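Local coordinates for mandelate racemase/muconate lactonizing enzyme (Polaromonas sp., PDB 2OG9), which probably acts as an enolase-superfamily isomerase of the mandelate racemase group, shifting a proton beside a substrate carboxylate with the aid of a divalent metal, at the interface of chains A and B and the interface of chains A and C. Coordinates in Å, arbitrary orientation; residue numbers count along the deposited sequence, not the author numbering. Chains: chain A/B/C, Mandelate racemase/muconate lactonizing enzyme.

Contact 1: the interface of chains A and B. Residues chain A 260, 284, 311; chain B 219, 221.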
# COMPACT_ATOMS: atom_id res chain seq x y z
N PRO A 260 23.49 -12.75 -2.43
CA PRO A 260 23.07 -11.61 -3.24
C PRO A 260 22.68 -12.03 -4.65
O PRO A 260 23.27 -12.94 -5.22
CB PRO A 260 24.30 -10.71 -3.24
CG PRO A 260 24.90 -10.98 -1.89
CD PRO A 260 24.79 -12.49 -1.78
N TYR A 284 22.99 -6.45 -6.14
CA TYR A 284 24.06 -5.86 -6.95
C TYR A 284 23.43 -5.45 -8.29
O TYR A 284 23.02 -6.32 -9.06
CB TYR A 284 25.17 -6.87 -7.25
CG TYR A 284 26.13 -7.14 -6.11
CD1 TYR A 284 27.21 -6.30 -5.86
CD2 TYR A 284 25.95 -8.24 -5.28
CE1 TYR A 284 28.10 -6.55 -4.80
CE2 TYR A 284 26.82 -8.51 -4.23
CZ TYR A 284 27.89 -7.66 -3.99
OH TYR A 284 28.71 -7.92 -2.92
N MSE A 311 24.36 -2.19 -4.04
CA MSE A 311 25.77 -2.35 -4.40
C MSE A 311 25.84 -2.24 -5.92
O MSE A 311 24.84 -2.48 -6.61
CB MSE A 311 26.28 -3.74 -3.99
CG MSE A 311 26.17 -4.08 -2.52
SE MSE A 311 27.40 -3.09 -1.42
CE MSE A 311 29.04 -4.02 -1.84
N ASP B 219 28.58 -4.60 5.15
CA ASP B 219 27.75 -4.18 4.03
C ASP B 219 26.58 -5.16 4.08
O ASP B 219 26.63 -6.14 4.83
CB ASP B 219 28.49 -4.26 2.68
CG ASP B 219 29.13 -5.61 2.43
OD1 ASP B 219 28.55 -6.65 2.79
OD2 ASP B 219 30.23 -5.63 1.83
N PRO B 221 25.51 -7.65 2.21
CA PRO B 221 25.87 -9.05 2.02
C PRO B 221 26.59 -9.65 3.23
O PRO B 221 26.26 -10.74 3.69
CB PRO B 221 26.76 -9.01 0.78
CG PRO B 221 26.18 -7.89 -0.01
CD PRO B 221 25.95 -6.84 1.06

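Contact 2: the interface of chains A and C. Residues chain A 96-97, 100; chain C 144-145.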
# COMPACT_ATOMS: atom_id res chain seq x y z
N ALA A 96 24.25 16.71 -20.80
CA ALA A 96 22.89 16.20 -20.63
C ALA A 96 21.94 16.86 -21.64
O ALA A 96 21.10 16.19 -22.24
CB ALA A 96 22.40 16.45 -19.21
N LYS A 97 22.10 18.17 -21.83
CA LYS A 97 21.28 18.93 -22.77
C LYS A 97 21.38 18.33 -24.18
O LYS A 97 20.36 18.17 -24.86
CB LYS A 97 21.74 20.39 -22.79
CG LYS A 97 20.87 21.30 -23.65
CD LYS A 97 21.42 22.72 -23.74
CE LYS A 97 22.65 22.78 -24.64
NZ LYS A 97 23.18 24.17 -24.79
N ASP A 100 19.67 14.97 -24.60
CA ASP A 100 18.24 15.22 -24.85
C ASP A 100 17.97 15.71 -26.27
O ASP A 100 17.00 15.29 -26.90
CB ASP A 100 17.67 16.25 -23.86
CG ASP A 100 17.60 15.73 -22.43
OD1 ASP A 100 17.71 14.50 -22.23
OD2 ASP A 100 17.42 16.55 -21.51
N SER C 144 24.87 22.68 -18.47
CA SER C 144 23.65 23.47 -18.34
C SER C 144 22.60 23.18 -19.39
O SER C 144 22.88 22.55 -20.41
CB SER C 144 23.98 24.97 -18.37
OG SER C 144 24.42 25.35 -19.65
N TYR C 145 21.39 23.64 -19.12
CA TYR C 145 20.25 23.48 -20.02
C TYR C 145 19.82 24.83 -20.56
O TYR C 145 19.05 24.91 -21.53
CB TYR C 145 19.07 22.86 -19.26
CG TYR C 145 19.17 21.36 -19.12
CD1 TYR C 145 18.70 20.53 -20.12
CD2 TYR C 145 19.73 20.78 -17.98
CE1 TYR C 145 18.77 19.14 -20.00
CE2 TYR C 145 19.81 19.40 -17.85
CZ TYR C 145 19.33 18.59 -18.86
OH TYR C 145 19.41 17.22 -18.74
O HOH W 1 23.64 19.79 -20.02

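Contact 1: the interface of chains A and B
The ring of B:Pro221 packs against the ring of A:Pro260 and the phenol end of A:Tyr284, at the TIM barrel of this enolase-superfamily protein. The chain A residues lie just before strand 261-263 and at the starts of strands 284-285 and 311-312; B:Asp219 immediately precedes helix 220-230 and B:Pro221 sits in its first turn.

Apolar packing carries most of the contact. CG of A:Pro260, the flap of its ring, comes within 3.8 Å of B:Pro221 CB and equally near its CG, the two rings meeting at a slant. Two rigid pyrrolidine rings suit such a seam, since little conformational freedom is lost on packing. B:Pro221 also fits the first turn of a helix, where its lack of an N-H costs no helical bond.

The tyrosine contributes its far end: the phenol OH of A:Tyr284 is 3.9 Å from B:Pro221 CG, a van der Waals contact. Within chain A the ring is flanked by A:Pro260 CG, 3.9 Å from CE2 near its rim, and by A:Met311, whose CB lies 3.3 Å from CD1 to one side of the ring plane, which should limit its movement.

A looser contact involves a charged group. A:Met311, modelled as selenomethionine, bends at chi2 (-71°) and chi3 (-75°), bringing its methyl CE to 4.2 Å from the carboxylate OD2 of B:Asp219. B:Asp219 is well placed to cap the helix N-terminus, where the helix dipole would probably favour a negative charge.

Contact 2: the interface of chains A and C
The phenol ring of C:Tyr145 lies against helix 95-104 of chain A, a helix of the N-terminal domain typical of this enzyme family. At the ring's edge, in its plane, stands the carboxylate oxygen OD2 of A:Asp100, 3.3 Å from CE1; the carboxylate is turned 32° from the ring. The same oxygen accepts a weak hydrogen bond from the phenol OH, 3.5 Å away, so the aspartate meets both the electropositive rim and the hydroxyl.

To one side of the ring plane lies the helix itself. A:Lys97 CA approaches CE1 at 3.7 Å, and the methyl CB of A:Ala96 is 3.8 Å from CZ. Alanine suits this place because its short side chain lets the aromatic ring come close to the helix, while A:Asp100, a turn further on, reaches the rim. A phenylalanine in place of C:Tyr145 would probably keep much of the ring packing but leave A:Asp100 OD2 without its weak phenol partner.

The peptide before the tyrosine runs along the lysine side chain. The carbonyl O of C:Ser144 is 3.4 Å from A:Lys97 CB and 3.6 Å from its CD, so the aliphatic stem, rather than the ammonium group, does the touching here. A turn at chi3 (73°) bends the otherwise extended chain beyond CD. A lysine suits this place, offering methylenes for packing while its charged end extends past the carbonyl.

C:Ser144 O is also tied to the helix through water. In the first turn, backbone N-H groups are not used by the helix's own bonding pattern, and that of A:Lys97 is turned to water 1, its N 2.9 Å from the water oxygen with an angle of 162° at the hydrogen; the same water lies 2.9 Å from C:Ser144 O.

Contact 1 and contact 2 lie about 33 Å apart, measured between the centres of their C-alpha atoms, and share chain A but no residue or secondary-structure element. On chain A, contact 1 uses two barrel strands and a loop residue next to a third; contact 2 uses a helix of its N-terminal domain. The partners differ too: chain B, then chain C. The A-C interface is two-fold symmetric, so contact 2 recurs with the chains exchanged, whereas the A-B interface is not an exact two-fold. Two unlike surfaces on each subunit could together build the deposited eight-chain assembly, although the structure alone does not show its state in solution.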